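PDB 5UVR: PilO protein from Pseudomonas aeruginosa, which pairs with PilN to found the inner-membrane PilM/PilN/PilO/PilP complex needed to assemble functional type IV pili, used in twitching motility, adhesion and biofilm maturation. Local coordinates for residues T11-G16 with S54-L59; S41-Y46 with T78-M83. All coordinates share one frame; numbering follows the deposited sequence.

Contact 1: residues T11-G16 with S54-L59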
loop_
_atom_site.group_PDB
_atom_site.type_symbol
_atom_site.label_atom_id
_atom_site.label_comp_id
_atom_site.label_asym_id
_atom_site.label_seq_id
_atom_site.Cartn_x
_atom_site.Cartn_y
_atom_site.Cartn_z
ATOM N N THR A 11 -0.154 7.865 -11.341
ATOM C CA THR A 11 1.056 7.379 -11.991
ATOM C C THR A 11 0.882 6.001 -12.619
ATOM O O THR A 11 1.818 5.507 -13.259
ATOM C CB THR A 11 2.220 7.360 -10.993
ATOM O OG1 THR A 11 1.967 6.384 -9.978
ATOM C CG2 THR A 11 2.375 8.725 -10.333
ATOM N N GLY A 12 -0.281 5.375 -12.454
ATOM C CA GLY A 12 -0.580 4.132 -13.141
ATOM C C GLY A 12 -0.009 2.886 -12.506
ATOM O O GLY A 12 0.383 1.958 -13.223
ATOM N N LEU A 13 0.042 2.829 -11.178
ATOM C CA LEU A 13 0.669 1.710 -10.491
ATOM C C LEU A 13 -0.267 0.515 -10.430
ATOM O O LEU A 13 -1.493 0.654 -10.415
ATOM C CB LEU A 13 1.081 2.113 -9.076
ATOM C CG LEU A 13 2.309 3.011 -9.033
ATOM C CD1 LEU A 13 2.527 3.555 -7.646
ATOM C CD2 LEU A 13 3.518 2.226 -9.507
ATOM N N GLY A 14 0.328 -0.672 -10.405
ATOM C CA GLY A 14 -0.442 -1.885 -10.247
ATOM C C GLY A 14 -0.847 -2.582 -11.524
ATOM O O GLY A 14 -1.838 -3.320 -11.517
ATOM N N SER A 15 -0.108 -2.390 -12.618
ATOM C CA SER A 15 -0.443 -3.052 -13.873
ATOM C C SER A 15 -0.353 -4.565 -13.720
ATOM O O SER A 15 0.543 -5.088 -13.050
ATOM C CB SER A 15 0.492 -2.579 -14.988
ATOM O OG SER A 15 0.618 -1.165 -14.967
ATOM N N GLY A 16 -1.297 -5.268 -14.342
ATOM C CA GLY A 16 -1.396 -6.707 -14.226
ATOM C C GLY A 16 -2.040 -7.205 -12.955
ATOM O O GLY A 16 -2.293 -8.412 -12.841
ATOM N N SER A 54 7.936 -2.008 -5.944
ATOM C CA SER A 54 8.988 -1.077 -6.348
ATOM C C SER A 54 8.407 0.264 -6.764
ATOM O O SER A 54 8.994 1.313 -6.493
ATOM C CB SER A 54 9.807 -1.669 -7.490
ATOM O OG SER A 54 10.609 -2.715 -6.990
ATOM N N GLY A 55 7.263 0.248 -7.441
ATOM C CA GLY A 55 6.640 1.500 -7.832
ATOM C C GLY A 55 6.268 2.345 -6.633
ATOM O O GLY A 55 6.539 3.547 -6.595
ATOM N N VAL A 56 5.642 1.729 -5.631
ATOM C CA VAL A 56 5.274 2.483 -4.437
ATOM C C VAL A 56 6.528 2.981 -3.739
ATOM O O VAL A 56 6.596 4.131 -3.292
ATOM C CB VAL A 56 4.407 1.620 -3.503
ATOM C CG1 VAL A 56 4.167 2.333 -2.174
ATOM C CG2 VAL A 56 3.081 1.286 -4.184
ATOM N N SER A 57 7.558 2.138 -3.688
ATOM C CA SER A 57 8.803 2.483 -3.013
ATOM C C SER A 57 9.522 3.646 -3.682
ATOM O O SER A 57 10.329 4.315 -3.031
ATOM C CB SER A 57 9.723 1.254 -2.972
ATOM O OG SER A 57 9.126 0.159 -2.283
ATOM N N SER A 58 9.270 3.882 -4.968
ATOM C CA SER A 58 9.952 4.910 -5.735
ATOM C C SER A 58 9.191 6.231 -5.779
ATOM O O SER A 58 9.668 7.179 -6.409
ATOM C CB SER A 58 10.197 4.405 -7.159
ATOM O OG SER A 58 10.919 3.189 -7.110
ATOM N N LEU A 59 8.033 6.315 -5.139
ATOM C CA LEU A 59 7.295 7.571 -5.117
ATOM C C LEU A 59 8.099 8.635 -4.373
ATOM O O LEU A 59 8.780 8.328 -3.384
ATOM C CB LEU A 59 5.930 7.378 -4.450
ATOM C CG LEU A 59 4.942 6.464 -5.182
ATOM C CD1 LEU A 59 3.761 6.153 -4.282
ATOM C CD2 LEU A 59 4.493 7.100 -6.487
#
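L13 meets the last turn of helix 46-57 through the two methyls of its isobutyl fork, and almost all of the contact is apolar. CD2 rests against the backbone at G55, 3.6 Å from G55 CA, where the absence of a side chain lets the methyl reach the main chain of the helix; the methyl occupies the space in which a side chain at this position would lie. The other branch, CD1, lies farther along the helix, near V56 N, and meets one methyl from each of two side chains: V56 CG2 and L59 CD2 are both 4.2 Å from L13 CD1. CG of L13 stands anti to its own carbonyl carbon (chi1 -74°), turned toward helix 46-57, and chi2 (171°) then sets the two methyls, CD2 at G55 and CD1 toward V56 and L59. L59, just past the helix, turns CD2 back toward the loop, where it also comes loosely up to T11 OG1 at 4.4 Å.

The hydroxyls of T11 and S58 bond within their own side of the interface. T11 OG1 is hydrogen-bonded to D7 O in helix 4-10. Across from it, the closing turn of helix 46-57 is secured by S58, whose OG donates to S54 O at 2.8 Å while its backbone N bonds G55 O.

Helix 4-10 adds to the apolar patch, with I8 against L13 and L4 against L59. The arrangement is a loop-on-helix packing at the surface of the modified ferredoxin fold of the PilO core, joining the exit of its first helix to the C-terminal end of helix 46-57.

Contact 2: residues S41-Y46 with T78-M83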
loop_
_atom_site.group_PDB
_atom_site.type_symbol
_atom_site.label_atom_id
_atom_site.label_comp_id
_atom_site.label_asym_id
_atom_site.label_seq_id
_atom_site.Cartn_x
_atom_site.Cartn_y
_atom_site.Cartn_z
ATOM N N SER A 41 -5.260 -5.283 -0.415
ATOM C CA SER A 41 -5.153 -6.679 -0.808
ATOM C C SER A 41 -5.187 -6.727 -2.323
ATOM O O SER A 41 -6.069 -6.127 -2.945
ATOM C CB SER A 41 -6.295 -7.520 -0.236
ATOM O OG SER A 41 -6.130 -7.729 1.154
ATOM N N VAL A 42 -4.233 -7.420 -2.925
ATOM C CA VAL A 42 -4.127 -7.403 -4.375
ATOM C C VAL A 42 -3.627 -8.763 -4.842
ATOM O O VAL A 42 -2.899 -9.453 -4.121
ATOM C CB VAL A 42 -3.233 -6.227 -4.818
ATOM C CG1 VAL A 42 -1.849 -6.343 -4.193
ATOM C CG2 VAL A 42 -3.159 -6.128 -6.312
ATOM N N VAL A 43 -4.064 -9.170 -6.034
ATOM C CA VAL A 43 -3.784 -10.495 -6.585
ATOM C C VAL A 43 -3.018 -10.353 -7.892
ATOM O O VAL A 43 -3.377 -9.534 -8.746
ATOM C CB VAL A 43 -5.082 -11.297 -6.799
ATOM C CG1 VAL A 43 -4.805 -12.557 -7.612
ATOM C CG2 VAL A 43 -5.707 -11.659 -5.473
ATOM N N GLY A 44 -1.977 -11.167 -8.060
ATOM C CA GLY A 44 -1.196 -11.139 -9.285
ATOM C C GLY A 44 -0.057 -12.137 -9.203
ATOM O O GLY A 44 0.095 -12.859 -8.215
ATOM N N GLY A 45 0.742 -12.168 -10.267
ATOM C CA GLY A 45 1.964 -12.948 -10.254
ATOM C C GLY A 45 3.074 -12.253 -9.482
ATOM O O GLY A 45 3.021 -11.050 -9.191
ATOM N N TYR A 46 4.110 -13.021 -9.147
ATOM C CA TYR A 46 5.242 -12.447 -8.409
ATOM C C TYR A 46 5.817 -11.219 -9.097
ATOM O O TYR A 46 6.129 -10.217 -8.439
ATOM C CB TYR A 46 6.353 -13.483 -8.243
ATOM C CG TYR A 46 6.057 -14.585 -7.266
ATOM C CD1 TYR A 46 6.095 -14.356 -5.895
ATOM C CD2 TYR A 46 5.775 -15.868 -7.712
ATOM C CE1 TYR A 46 5.824 -15.382 -5.001
ATOM C CE2 TYR A 46 5.511 -16.887 -6.831
ATOM C CZ TYR A 46 5.540 -16.644 -5.485
ATOM O OH TYR A 46 5.270 -17.674 -4.616
ATOM N N THR A 78 1.689 -22.864 -10.357
ATOM C CA THR A 78 2.169 -21.522 -10.693
ATOM C C THR A 78 1.069 -20.463 -10.587
ATOM O O THR A 78 1.126 -19.428 -11.256
ATOM C CB THR A 78 2.786 -21.496 -12.100
ATOM O OG1 THR A 78 1.750 -21.440 -13.091
ATOM C CG2 THR A 78 3.659 -22.735 -12.340
ATOM N N SER A 79 0.057 -20.697 -9.755
ATOM C CA SER A 79 -1.084 -19.797 -9.772
ATOM C C SER A 79 -0.735 -18.479 -9.081
ATOM O O SER A 79 0.292 -18.345 -8.405
ATOM C CB SER A 79 -2.307 -20.451 -9.125
ATOM O OG SER A 79 -2.311 -20.291 -7.716
ATOM N N LYS A 80 -1.612 -17.495 -9.266
ATOM C CA LYS A 80 -1.362 -16.152 -8.767
ATOM C C LYS A 80 -1.396 -16.113 -7.241
ATOM O O LYS A 80 -1.884 -17.029 -6.569
ATOM C CB LYS A 80 -2.374 -15.168 -9.354
ATOM C CG LYS A 80 -2.197 -14.954 -10.852
ATOM C CD LYS A 80 -3.085 -13.842 -11.384
ATOM C CE LYS A 80 -4.561 -14.211 -11.302
ATOM N NZ LYS A 80 -5.431 -13.127 -11.849
ATOM N N LEU A 81 -0.867 -15.016 -6.699
ATOM C CA LEU A 81 -0.691 -14.827 -5.270
ATOM C C LEU A 81 -1.607 -13.715 -4.787
ATOM O O LEU A 81 -1.911 -12.780 -5.532
ATOM C CB LEU A 81 0.760 -14.459 -4.928
ATOM C CG LEU A 81 1.938 -15.387 -5.253
ATOM C CD1 LEU A 81 1.748 -16.750 -4.618
ATOM C CD2 LEU A 81 2.194 -15.518 -6.759
ATOM N N ARG A 82 -2.036 -13.820 -3.535
ATOM C CA ARG A 82 -2.733 -12.733 -2.863
ATOM C C ARG A 82 -1.758 -12.053 -1.912
ATOM O O ARG A 82 -1.262 -12.683 -0.971
ATOM C CB ARG A 82 -3.966 -13.236 -2.114
ATOM C CG ARG A 82 -4.638 -12.160 -1.254
ATOM C CD ARG A 82 -5.957 -12.657 -0.697
ATOM N NE ARG A 82 -6.891 -12.969 -1.772
ATOM C CZ ARG A 82 -7.260 -14.200 -2.130
ATOM N NH1 ARG A 82 -6.782 -15.255 -1.484
ATOM N NH2 ARG A 82 -8.117 -14.372 -3.128
ATOM N N MET A 83 -1.482 -10.782 -2.167
ATOM C CA MET A 83 -0.591 -9.975 -1.340
ATOM C C MET A 83 -1.398 -8.973 -0.525
ATOM O O MET A 83 -2.210 -8.231 -1.085
ATOM C CB MET A 83 0.432 -9.234 -2.200
ATOM C CG MET A 83 1.457 -8.466 -1.372
ATOM S SD MET A 83 2.661 -7.596 -2.385
ATOM C CE MET A 83 1.700 -6.157 -2.836
#
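Y46 and L81 each set CG anti to the carbonyl carbon, beside the backbone N (chi1 -72° and -60°), and chi2 of L81 (-57°) then places its methyls, with CD2 over the tyrosine ring. L81 CD2 sits above the ring centre, 3.6 Å from the Y46 centroid and close to the ring normal, a CH-pi contact over the face. The other methyl reaches outward to the phenol, with L81 CD1 3.6 Å from Y46 OH.

Behind this pair the two strands run antiparallel. V42 with M83 and G44 with L81 are hydrogen-bonded pairs, with V43 and R82 the non-hydrogen-bonded pair between them. The bonds from M83 N to V42 O and from L81 N to G44 O are both 2.8 Å long and nearly straight at the hydrogen. They differ at the acceptor: M83 N is almost in line with the C=O of V42, while L81 N is tilted from the carbonyl plane of G44. L81 O receives G44 N and, in addition, a CA-H...O contact from V43 CA at 3.1 Å.

On the face of V42 and M83 the side chains lie side by side, and V42 CG1 is 3.8 Å from M83 CE. On the opposite face, V43 CG2 lies 4.1 Å from R82 CB, and K80 lays its aliphatic chain beside G44, crossing V43 at about a right angle.

Strand 33-44 is flanked here by strand 18-24, whose E20 forms a salt bridge with R82 NE, while strand 81-86 is flanked by strand 66-72. Helix 46-57, with G45 at its N-cap position, packs L49 against V42, L81 and M83, and I70 of strand 66-72 touches both Y46 and L81.

Overall arrangement
Contact 1 is a small surface patch, whereas contact 2 is partly buried and joins neighbouring strands within the sheet. Their centres lie about 16 Å apart, and they share no touching atoms. They are linked through helix 46-57: contact 2 takes in its N-terminal end, directly after strand 33-44, and contact 1 its C-terminal end. Along the chain their segments alternate. The chemistry follows the location: contact 1 relies on aliphatic methyls packed against a glycine of the helix, while contact 2 is built on backbone hydrogen bonds, with a CH-pi contact and apolar pairs added on the faces of the sheet.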